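Local coordinates for protein UTP-glucose-1-phosphate uridylyltransferase 2 (Trypanosoma brucei, PDB 3GUE) that probably catalyses the reversible formation of UDP-glucose and diphosphate from UTP and glucose 1-phosphate, and is seen here with UDP-glucose bound, at residues 129-134 and 158-163; 213-218 and 306-311; 441-446 and 459-464. All blocks are in the same frame, centred on the assembly; numbering follows the deposited sequence.

Contact 1 of 3, residues 129-134 and 158-163; sequences MLMNSF and IELMQN. With UPG (uridine-5'-diphosphate-glucose), chain C.
Two parallel strands at the edge of the central mixed sheet of a GT-A-type nucleotidyltransferase meet here, 159-161 outermost and 128-132 next to it, joined by a largely helical crossover. Four backbone hydrogen bonds pair them: Leu-130 N to Ile-158 O, Leu-160 N to Leu-130 O, Asn-132 N to Leu-160 O, and Gln-162 N to Asn-132 O, the last nearly straight at 177° and nearly along the C=O axis.

On the face of Asn-132 and Glu-159 the polar side chains run nearly perpendicular. Asn-132 ND2 gives an in-plane N-H to the anti lone pair of Glu-159 OE2 at 3.1 Å; the same oxygen is also hydrogen-bonded to Ser-137 OG, while Asn-132 OD1 takes Asn-83 ND2, from a residue that binds UDP-glucose.

On the face of Met-131 and Leu-160 the contact is apolar. Met-131, its CG anti to the backbone N, slants over Leu-160, CG to CD2 4.1 Å, and its chain bends at chi3 (86°) so that CE comes 3.6 Å from O2 of the uracil.

Within this contact, Gln-162 meets the polar atoms of the base. Its CG is wedged between N and C (chi1 72°), and its NE2 is held by Asp-193. Uracil N3 donates to Gln-162 OE1 at 2.7 Å. Gln-162 NE2 reaches uracil O4 only weakly, at 3.4 Å.

Contact 2 of 3, residues 213-218 and 306-311; sequences RYMFIS and IWINLM
At Ile-306, strand 300-309 runs antiparallel to strand 214-219 inside the central mixed sheet, trading both backbone hydrogen bonds with Ile-217: its N donates to Ile-217 O at 2.7 Å, and its O receives Ile-217 N. Its side chain runs on toward Phe-242 and Met-244 of the next strand.

Trp-307 faces Phe-216 in a non-hydrogen-bonded pair. With CG anti to the carbonyl carbon (chi1 -76°), the indole swings back across the neighbouring strand. Phe-216 CB then stands squarely over its six-membered ring, a CH-pi contact 3.8 Å from the centroid and 3° off the normal. The phenyl continues over the same face to the pyrrole side, CD1 lying 3.4 Å from Trp-307 NE1, with the two planes oblique at 42°. Tyr-214 CB meets the indole edge, and helix 229-237 touches it through Leu-232 and Met-235.

Ile-308 forms the next hydrogen-bonded pair, with Met-215, again through two N-H…O=C bonds. Its CG1, wedged between N and C, packs on Met-215 CB at 3.8 Å.

Asn-309 is the N-cap of helix 310-319, its OD1 taking Glu-312 N. Its amide comes up obliquely to the Tyr-214 ring, the two planes steeply inclined; the Tyr-214 hydroxyl is hydrogen-bonded to His-236 ND1.

Leu-310 N, already in the helix, gives a nearly straight hydrogen bond to Arg-213 O at 2.7 Å, and its CD2 lies 3.7 Å from Met-215 CB. Met-311 runs next to Arg-213, CE over one guanidinium face, while Arg-213 NH1 hydrogen-bonds to Leu-208 O. Backbone bonds thus hold the strands and apolar groups pack them; at the strand-to-helix junction the Asn-309 cap and the Leu-310 bond satisfy backbone groups, with Leu-310 and Met-311 packing beside them.

Contact 3 of 3, residues 441-446 and 459-464; sequences TVRGLV and VIKNLK
With CG anti to its backbone N (chi1 177°), Asn-462 turns its amide toward the bend at 444-445 that ends the neighbouring strand. Its ND2 donates to a lone pair of Leu-445 O at 2.7 Å, near its own amide plane, and also to Glu-466 O. OD1 meanwhile accepts Lys-464 N, which closes an Asx turn.

Upstream in both segments, strands 437-443 and 458-462 run parallel in the C-terminal domain, consistent with the left-handed beta-helix of UDP-glucose pyrophosphorylases. Three backbone hydrogen bonds join them: Ile-460 N to Thr-441 O, Arg-443 N to Ile-460 O, and Asn-462 N to Arg-443 O. Gly-444, with positive phi (77°), fits close against Asn-462 O at 3.4 Å from its CA, where a CB would collide. A water links Leu-445 N to Asn-462 O and Lys-464 O. Beyond the bend, Val-446 CG2 meets Ile-460 CG2 at 3.7 Å.

Arg-443 and Lys-461 run next to each other, Arg-443 CB to Lys-461 CG 3.6 Å. Arg-443 bends at chi2 (-67°), carrying its guanidinium to Val-442 O and to a salt bridge with Asp-411. That acid probably offsets the like charges, Arg-443 NE and Lys-461 NZ being 4.8 Å apart.

Contacts 1 and 2 belong to one mixed sheet, with strand 77-83 lying between their nearer strands, 128-132 and 214-219. Their centres are 16 Å apart, and they touch through two methionine tips, Met-129 CE and Met-215 CE, 3.5 Å from each other. Contact 1 reaches the uracil of UDP-glucose directly; contact 2 stands further back, the side chain of Ile-306 about 8 Å from the ligand, though its strand also carries Asn-302, which binds UDP-glucose. Contact 3 sits across the chain's centre in a separate parallel sheet, its centre about 40 Å from that of contact 1 and 45 Å from that of contact 2, away from the nucleotide pocket.

Contact 1 of 3, residues 129-134 and 158-163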
loop_
_atom_site.group_PDB
_atom_site.type_symbol
_atom_site.label_atom_id
_atom_site.label_comp_id
_atom_site.label_asym_id
_atom_site.label_seq_id
_atom_site.Cartn_x
_atom_site.Cartn_y
_atom_site.Cartn_z
ATOM N N MET A 129 -7.545 2.834 14.091
ATOM C CA MET A 129 -7.686 4.049 13.295
ATOM C C MET A 129 -7.560 3.681 11.821
ATOM O O MET A 129 -6.956 2.673 11.472
ATOM C CB MET A 129 -6.606 5.077 13.671
ATOM C CG MET A 129 -6.808 5.792 15.016
ATOM S SD MET A 129 -5.644 7.159 15.340
ATOM C CE MET A 129 -4.137 6.245 15.544
ATOM N N LEU A 130 -8.152 4.503 10.980
ATOM C CA LEU A 130 -8.082 4.350 9.542
ATOM C C LEU A 130 -7.667 5.737 9.048
ATOM O O LEU A 130 -8.282 6.760 9.388
ATOM C CB LEU A 130 -9.462 3.931 8.987
ATOM C CG LEU A 130 -9.989 2.488 9.094
ATOM C CD1 LEU A 130 -11.501 2.539 9.065
ATOM C CD2 LEU A 130 -9.495 1.576 7.940
ATOM N N MET A 131 -6.573 5.781 8.304
ATOM C CA MET A 131 -6.160 7.022 7.700
ATOM C C MET A 131 -6.892 7.190 6.381
ATOM O O MET A 131 -6.621 6.478 5.391
ATOM C CB MET A 131 -4.654 7.079 7.495
ATOM C CG MET A 131 -4.160 8.467 7.061
ATOM S SD MET A 131 -2.383 8.635 7.120
ATOM C CE MET A 131 -1.879 7.985 5.502
ATOM N N ASN A 132 -7.790 8.171 6.374
ATOM C CA ASN A 132 -8.616 8.468 5.210
ATOM C C ASN A 132 -8.159 9.749 4.529
ATOM O O ASN A 132 -7.458 10.528 5.127
ATOM C CB ASN A 132 -10.099 8.498 5.607
ATOM C CG ASN A 132 -10.571 7.167 6.258
ATOM O OD1 ASN A 132 -10.052 6.114 5.958
ATOM N ND2 ASN A 132 -11.533 7.242 7.150
ATOM N N SER A 133 -8.481 9.905 3.249
ATOM C CA SER A 133 -8.265 11.148 2.510
ATOM C C SER A 133 -9.629 11.757 2.139
ATOM O O SER A 133 -10.679 11.159 2.427
ATOM C CB SER A 133 -7.494 10.843 1.226
ATOM O OG SER A 133 -8.296 10.029 0.369
ATOM N N PHE A 134 -9.607 12.925 1.483
ATOM C CA PHE A 134 -10.828 13.573 1.000
ATOM C C PHE A 134 -11.663 12.621 0.110
ATOM O O PHE A 134 -12.895 12.704 0.099
ATOM C CB PHE A 134 -10.517 14.921 0.281
ATOM C CG PHE A 134 -9.759 14.775 -1.040
ATOM C CD1 PHE A 134 -10.423 14.893 -2.267
ATOM C CD2 PHE A 134 -8.377 14.544 -1.056
ATOM C CE1 PHE A 134 -9.729 14.744 -3.483
ATOM C CE2 PHE A 134 -7.673 14.405 -2.267
ATOM C CZ PHE A 134 -8.351 14.504 -3.475
ATOM N N ILE A 158 -11.772 6.797 15.380
ATOM C CA ILE A 158 -11.311 5.963 14.279
ATOM C C ILE A 158 -10.601 6.758 13.174
ATOM O O ILE A 158 -9.503 6.397 12.755
ATOM C CB ILE A 158 -12.499 5.132 13.672
ATOM C CG1 ILE A 158 -13.191 4.265 14.750
ATOM C CG2 ILE A 158 -12.083 4.350 12.439
ATOM C CD1 ILE A 158 -12.604 2.859 14.930
ATOM N N GLU A 159 -11.201 7.859 12.724
ATOM C CA GLU A 159 -10.654 8.530 11.564
ATOM C C GLU A 159 -9.395 9.315 11.870
ATOM O O GLU A 159 -9.331 10.029 12.880
ATOM C CB GLU A 159 -11.675 9.450 10.885
ATOM C CG GLU A 159 -11.200 9.883 9.495
ATOM C CD GLU A 159 -12.295 10.576 8.685
ATOM O OE1 GLU A 159 -12.841 11.574 9.156
ATOM O OE2 GLU A 159 -12.574 10.118 7.563
ATOM N N LEU A 160 -8.425 9.181 10.968
ATOM C CA LEU A 160 -7.264 10.070 10.897
ATOM C C LEU A 160 -7.295 10.655 9.498
ATOM O O LEU A 160 -6.984 9.969 8.522
ATOM C CB LEU A 160 -5.954 9.305 11.161
ATOM C CG LEU A 160 -4.659 10.127 11.298
ATOM C CD1 LEU A 160 -4.521 10.855 12.650
ATOM C CD2 LEU A 160 -3.479 9.261 11.054
ATOM N N MET A 161 -7.705 11.912 9.389
ATOM C CA MET A 161 -7.812 12.554 8.093
ATOM C C MET A 161 -6.450 13.098 7.683
ATOM O O MET A 161 -5.850 13.903 8.379
ATOM C CB MET A 161 -8.872 13.687 8.089
ATOM C CG MET A 161 -9.111 14.268 6.677
ATOM S SD MET A 161 -10.093 13.164 5.621
ATOM C CE MET A 161 -11.672 13.257 6.410
ATOM N N GLN A 162 -5.957 12.620 6.554
ATOM C CA GLN A 162 -4.698 13.094 6.058
ATOM C C GLN A 162 -4.914 14.383 5.259
ATOM O O GLN A 162 -6.033 14.900 5.147
ATOM C CB GLN A 162 -3.971 12.003 5.252
ATOM C CG GLN A 162 -4.561 11.665 3.877
ATOM C CD GLN A 162 -3.658 10.697 3.125
ATOM O OE1 GLN A 162 -4.056 9.579 2.804
ATOM N NE2 GLN A 162 -2.423 11.101 2.904
ATOM N N ASN A 163 -3.822 14.920 4.757
ATOM C CA ASN A 163 -3.825 16.125 3.973
ATOM C C ASN A 163 -4.118 15.830 2.505
ATOM O O ASN A 163 -4.262 14.671 2.100
ATOM C CB ASN A 163 -2.456 16.788 4.102
ATOM C CG ASN A 163 -2.070 17.051 5.552
ATOM O OD1 ASN A 163 -0.985 16.662 6.003
ATOM N ND2 ASN A 163 -2.953 17.714 6.284
HETATM N N1 UPG C . -2.517 5.404 0.887
HETATM C C2 UPG C . -2.880 6.411 1.804
HETATM N N3 UPG C . -2.557 7.715 1.474
HETATM C C4 UPG C . -1.907 8.061 0.312
HETATM C C5 UPG C . -1.525 7.064 -0.595
HETATM C C6 UPG C . -1.821 5.733 -0.318
HETATM O O2 UPG C . -3.490 6.213 2.866
HETATM O O4 UPG C . -1.684 9.263 0.115
HETATM C C1C UPG C . -2.839 3.974 1.197
HETATM C C2C UPG C . -3.500 3.083 0.142
HETATM O O2C UPG C . -4.919 3.293 0.112
HETATM C C3C UPG C . -3.166 1.707 0.713
HETATM C C4C UPG C . -1.754 1.907 1.240
HETATM O O4C UPG C . -1.576 3.333 1.451
HETATM O O3C UPG C . -4.022 1.446 1.825
HETATM C C5C UPG C . -0.679 1.446 0.202
HETATM O O5C UPG C . -0.628 2.240 -0.953
HETATM P PA UPG C . -0.426 1.577 -2.410
HETATM O O1A UPG C . -1.401 0.450 -2.456
HETATM O O2A UPG C . -0.436 2.585 -3.476
HETATM O O3A UPG C . 1.075 0.917 -2.269
HETATM P PB UPG C . 2.501 1.620 -2.616
HETATM O O1B UPG C . 2.562 2.906 -1.901
HETATM O O2B UPG C . 2.782 1.573 -4.085
HETATM O O3B UPG C . 3.473 0.510 -1.984
HETATM C "C1'" UPG C . 3.452 0.294 -0.525
HETATM C "C2'" UPG C . 4.840 0.571 0.032
HETATM C "C3'" UPG C . 5.818 -0.348 -0.690
HETATM C "C4'" UPG C . 5.422 -1.808 -0.418
HETATM C "C5'" UPG C . 3.963 -2.063 -0.875
HETATM C "C6'" UPG C . 3.461 -3.377 -0.336
HETATM O "O2'" UPG C . 5.225 1.941 -0.181
HETATM O "O3'" UPG C . 7.137 -0.045 -0.268
HETATM O "O4'" UPG C . 6.300 -2.698 -1.091
HETATM O "O5'" UPG C . 3.034 -1.075 -0.351
HETATM O "O6'" UPG C . 2.292 -3.766 -1.059
HETATM O O HOH W 1 -6.981 14.277 1.812
#

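Contact 2 of 3, residues 213-218 and 306-311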
loop_
_atom_site.group_PDB
_atom_site.type_symbol
_atom_site.label_atom_id
_atom_site.label_comp_id
_atom_site.label_asym_id
_atom_site.label_seq_id
_atom_site.Cartn_x
_atom_site.Cartn_y
_atom_site.Cartn_z
ATOM N N ARG A 213 2.509 3.864 23.270
ATOM C CA ARG A 213 3.881 4.120 22.847
ATOM C C ARG A 213 4.219 3.464 21.507
ATOM O O ARG A 213 5.269 3.740 20.946
ATOM C CB ARG A 213 4.886 3.585 23.892
ATOM C CG ARG A 213 4.948 4.330 25.207
ATOM C CD ARG A 213 5.479 5.774 25.018
ATOM N NE ARG A 213 5.472 6.495 26.299
ATOM C CZ ARG A 213 4.458 7.231 26.742
ATOM N NH1 ARG A 213 3.362 7.349 26.023
ATOM N NH2 ARG A 213 4.534 7.854 27.904
ATOM N N TYR A 214 3.368 2.558 21.028
ATOM C CA TYR A 214 3.648 1.805 19.804
ATOM C C TYR A 214 2.460 1.765 18.860
ATOM O O TYR A 214 1.293 1.649 19.292
ATOM C CB TYR A 214 4.090 0.378 20.152
ATOM C CG TYR A 214 5.439 0.324 20.815
ATOM C CD1 TYR A 214 6.598 0.445 20.070
ATOM C CD2 TYR A 214 5.560 0.192 22.207
ATOM C CE1 TYR A 214 7.886 0.391 20.688
ATOM C CE2 TYR A 214 6.819 0.151 22.819
ATOM C CZ TYR A 214 7.975 0.237 22.052
ATOM O OH TYR A 214 9.233 0.213 22.664
ATOM N N MET A 215 2.765 1.847 17.571
ATOM C CA MET A 215 1.754 1.803 16.551
ATOM C C MET A 215 2.127 0.808 15.468
ATOM O O MET A 215 3.199 0.887 14.897
ATOM C CB MET A 215 1.538 3.182 15.924
ATOM C CG MET A 215 0.595 3.156 14.739
ATOM S SD MET A 215 0.185 4.823 14.194
ATOM C CE MET A 215 -0.729 5.431 15.607
ATOM N N PHE A 216 1.204 -0.107 15.197
ATOM C CA PHE A 216 1.299 -0.994 14.054
ATOM C C PHE A 216 0.477 -0.466 12.864
ATOM O O PHE A 216 -0.757 -0.282 12.956
ATOM C CB PHE A 216 0.912 -2.433 14.451
ATOM C CG PHE A 216 0.946 -3.407 13.290
ATOM C CD1 PHE A 216 2.153 -3.741 12.688
ATOM C CD2 PHE A 216 -0.227 -3.985 12.817
ATOM C CE1 PHE A 216 2.207 -4.601 11.614
ATOM C CE2 PHE A 216 -0.194 -4.887 11.716
ATOM C CZ PHE A 216 1.025 -5.186 11.127
ATOM N N ILE A 217 1.180 -0.231 11.755
ATOM C CA ILE A 217 0.605 0.309 10.519
ATOM C C ILE A 217 0.778 -0.692 9.386
ATOM O O ILE A 217 1.844 -1.292 9.236
ATOM C CB ILE A 217 1.307 1.626 10.077
ATOM C CG1 ILE A 217 1.704 2.493 11.276
ATOM C CG2 ILE A 217 0.441 2.421 9.038
ATOM C CD1 ILE A 217 2.654 3.620 10.877
ATOM N N SER A 218 -0.278 -0.858 8.596
ATOM C CA SER A 218 -0.284 -1.693 7.391
ATOM C C SER A 218 -1.250 -1.160 6.320
ATOM O O SER A 218 -2.149 -0.360 6.615
ATOM C CB SER A 218 -0.673 -3.136 7.757
ATOM O OG SER A 218 -2.004 -3.192 8.253
ATOM N N ILE A 306 4.535 -1.827 9.178
ATOM C CA ILE A 306 5.564 -1.051 9.900
ATOM C C ILE A 306 5.153 -0.740 11.341
ATOM O O ILE A 306 4.078 -0.211 11.581
ATOM C CB ILE A 306 5.862 0.321 9.210
ATOM C CG1 ILE A 306 6.086 0.194 7.693
ATOM C CG2 ILE A 306 6.993 1.037 9.903
ATOM C CD1 ILE A 306 7.263 -0.645 7.326
ATOM N N TRP A 307 6.060 -1.028 12.271
ATOM C CA TRP A 307 5.934 -0.657 13.688
ATOM C C TRP A 307 6.698 0.619 13.985
ATOM O O TRP A 307 7.907 0.730 13.711
ATOM C CB TRP A 307 6.514 -1.732 14.582
ATOM C CG TRP A 307 5.664 -2.975 14.763
ATOM C CD1 TRP A 307 5.687 -4.107 14.006
ATOM C CD2 TRP A 307 4.701 -3.206 15.801
ATOM N NE1 TRP A 307 4.794 -5.019 14.491
ATOM C CE2 TRP A 307 4.164 -4.494 15.590
ATOM C CE3 TRP A 307 4.219 -2.436 16.868
ATOM C CZ2 TRP A 307 3.162 -5.039 16.406
ATOM C CZ3 TRP A 307 3.221 -2.987 17.699
ATOM C CH2 TRP A 307 2.715 -4.284 17.460
ATOM N N ILE A 308 6.014 1.551 14.624
ATOM C CA ILE A 308 6.691 2.740 15.090
ATOM C C ILE A 308 6.541 2.916 16.604
ATOM O O ILE A 308 5.525 2.540 17.203
ATOM C CB ILE A 308 6.290 4.018 14.279
ATOM C CG1 ILE A 308 4.801 4.322 14.419
ATOM C CG2 ILE A 308 6.731 3.904 12.741
ATOM C CD1 ILE A 308 4.408 5.734 13.867
ATOM N N ASN A 309 7.604 3.416 17.210
ATOM C CA ASN A 309 7.569 3.897 18.574
ATOM C C ASN A 309 7.128 5.366 18.514
ATOM O O ASN A 309 7.769 6.217 17.855
ATOM C CB ASN A 309 8.941 3.726 19.265
ATOM C CG ASN A 309 8.941 4.210 20.733
ATOM O OD1 ASN A 309 8.679 5.361 21.006
ATOM N ND2 ASN A 309 9.207 3.316 21.657
ATOM N N LEU A 310 6.024 5.636 19.202
ATOM C CA LEU A 310 5.316 6.897 19.113
ATOM C C LEU A 310 6.059 8.041 19.833
ATOM O O LEU A 310 6.061 9.166 19.356
ATOM C CB LEU A 310 3.888 6.714 19.637
ATOM C CG LEU A 310 2.971 5.792 18.826
ATOM C CD1 LEU A 310 1.620 5.689 19.513
ATOM C CD2 LEU A 310 2.811 6.342 17.402
ATOM N N MET A 311 6.696 7.723 20.954
ATOM C CA MET A 311 7.520 8.670 21.698
ATOM C C MET A 311 8.776 9.048 20.903
ATOM O O MET A 311 9.154 10.218 20.880
ATOM C CB MET A 311 7.885 8.091 23.076
ATOM C CG MET A 311 8.576 9.080 24.062
ATOM S SD MET A 311 7.605 10.545 24.431
ATOM C CE MET A 311 7.177 10.310 26.149
#

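Contact 3 of 3, residues 441-446 and 459-464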
loop_
_atom_site.group_PDB
_atom_site.type_symbol
_atom_site.label_atom_id
_atom_site.label_comp_id
_atom_site.label_asym_id
_atom_site.label_seq_id
_atom_site.Cartn_x
_atom_site.Cartn_y
_atom_site.Cartn_z
ATOM N N THR A 441 -0.846 -16.155 -17.693
ATOM C CA THR A 441 -0.700 -15.021 -18.576
ATOM C C THR A 441 -1.919 -14.947 -19.517
ATOM O O THR A 441 -2.293 -15.940 -20.164
ATOM C CB THR A 441 0.673 -15.096 -19.342
ATOM O OG1 THR A 441 1.739 -15.012 -18.381
ATOM C CG2 THR A 441 0.832 -13.971 -20.340
ATOM N N VAL A 442 -2.536 -13.766 -19.572
ATOM C CA VAL A 442 -3.714 -13.544 -20.387
ATOM C C VAL A 442 -3.523 -12.341 -21.274
ATOM O O VAL A 442 -3.087 -11.281 -20.815
ATOM C CB VAL A 442 -4.975 -13.377 -19.520
ATOM C CG1 VAL A 442 -6.211 -13.026 -20.373
ATOM C CG2 VAL A 442 -5.195 -14.658 -18.672
ATOM N N ARG A 443 -3.846 -12.535 -22.554
ATOM C CA ARG A 443 -3.588 -11.574 -23.618
ATOM C C ARG A 443 -4.806 -11.520 -24.533
ATOM O O ARG A 443 -5.360 -12.568 -24.889
ATOM C CB ARG A 443 -2.359 -11.989 -24.451
ATOM C CG ARG A 443 -1.014 -11.779 -23.774
ATOM C CD ARG A 443 -0.746 -10.283 -23.588
ATOM N NE ARG A 443 0.526 -10.019 -22.918
ATOM C CZ ARG A 443 0.698 -10.027 -21.597
ATOM N NH1 ARG A 443 -0.320 -10.286 -20.777
ATOM N NH2 ARG A 443 1.890 -9.763 -21.092
ATOM N N GLY A 444 -5.207 -10.308 -24.917
ATOM C CA GLY A 444 -6.428 -10.105 -25.695
ATOM C C GLY A 444 -7.676 -10.203 -24.826
ATOM O O GLY A 444 -7.585 -10.288 -23.572
ATOM N N LEU A 445 -8.844 -10.167 -25.472
ATOM C CA LEU A 445 -10.131 -10.315 -24.748
ATOM C C LEU A 445 -10.474 -11.777 -24.397
ATOM O O LEU A 445 -10.560 -12.627 -25.273
ATOM C CB LEU A 445 -11.282 -9.656 -25.514
ATOM C CG LEU A 445 -11.311 -8.122 -25.548
ATOM C CD1 LEU A 445 -12.115 -7.618 -26.743
ATOM C CD2 LEU A 445 -11.863 -7.549 -24.215
ATOM N N VAL A 446 -10.693 -12.034 -23.105
ATOM C CA VAL A 446 -10.848 -13.389 -22.565
ATOM C C VAL A 446 -11.844 -13.330 -21.424
ATOM O O VAL A 446 -11.866 -12.369 -20.640
ATOM C CB VAL A 446 -9.466 -14.004 -22.096
ATOM C CG1 VAL A 446 -9.627 -15.224 -21.219
ATOM C CG2 VAL A 446 -8.554 -14.324 -23.290
ATOM N N VAL A 459 -0.976 -20.174 -20.313
ATOM C CA VAL A 459 -1.070 -18.994 -21.170
ATOM C C VAL A 459 -2.416 -18.993 -21.950
ATOM O O VAL A 459 -2.842 -20.030 -22.502
ATOM C CB VAL A 459 0.166 -18.867 -22.136
ATOM C CG1 VAL A 459 0.080 -17.594 -23.000
ATOM C CG2 VAL A 459 1.506 -18.884 -21.346
ATOM N N ILE A 460 -3.087 -17.839 -21.987
ATOM C CA ILE A 460 -4.313 -17.682 -22.784
ATOM C C ILE A 460 -4.211 -16.417 -23.646
ATOM O O ILE A 460 -4.320 -15.312 -23.120
ATOM C CB ILE A 460 -5.610 -17.623 -21.888
ATOM C CG1 ILE A 460 -5.664 -18.793 -20.889
ATOM C CG2 ILE A 460 -6.895 -17.602 -22.761
ATOM C CD1 ILE A 460 -6.910 -18.771 -19.926
ATOM N N LYS A 461 -4.029 -16.595 -24.961
ATOM C CA LYS A 461 -3.925 -15.504 -25.932
ATOM C C LYS A 461 -5.076 -15.483 -26.935
ATOM O O LYS A 461 -5.249 -16.425 -27.717
ATOM C CB LYS A 461 -2.636 -15.643 -26.741
ATOM C CG LYS A 461 -1.432 -14.966 -26.164
ATOM C CD LYS A 461 -0.405 -14.741 -27.289
ATOM C CE LYS A 461 0.634 -13.701 -26.903
ATOM N NZ LYS A 461 0.116 -12.314 -27.119
ATOM N N ASN A 462 -5.844 -14.405 -26.936
ATOM C CA ASN A 462 -6.863 -14.223 -27.968
ATOM C C ASN A 462 -6.495 -13.108 -28.956
ATOM O O ASN A 462 -6.225 -11.968 -28.574
ATOM C CB ASN A 462 -8.248 -14.037 -27.340
ATOM C CG ASN A 462 -9.334 -13.781 -28.362
ATOM O OD1 ASN A 462 -9.295 -14.296 -29.492
ATOM N ND2 ASN A 462 -10.326 -12.985 -27.966
ATOM N N LEU A 463 -6.455 -13.477 -30.229
ATOM C CA LEU A 463 -6.073 -12.584 -31.313
ATOM C C LEU A 463 -7.298 -12.246 -32.160
ATOM O O LEU A 463 -7.220 -11.456 -33.107
ATOM C CB LEU A 463 -4.978 -13.232 -32.171
ATOM C CG LEU A 463 -3.606 -13.305 -31.507
ATOM C CD1 LEU A 463 -2.895 -14.591 -31.893
ATOM C CD2 LEU A 463 -2.750 -12.090 -31.884
ATOM N N LYS A 464 -8.426 -12.862 -31.814
ATOM C CA LYS A 464 -9.701 -12.550 -32.444
ATOM C C LYS A 464 -10.297 -11.319 -31.769
ATOM O O LYS A 464 -9.913 -10.959 -30.638
ATOM C CB LYS A 464 -10.678 -13.730 -32.326
ATOM C CG LYS A 464 -10.513 -14.819 -33.382
ATOM C CD LYS A 464 -11.805 -15.604 -33.555
ATOM C CE LYS A 464 -11.782 -16.439 -34.827
ATOM N NZ LYS A 464 -10.857 -17.618 -34.739
HETATM O O HOH W 2 -8.748 -10.101 -28.265
#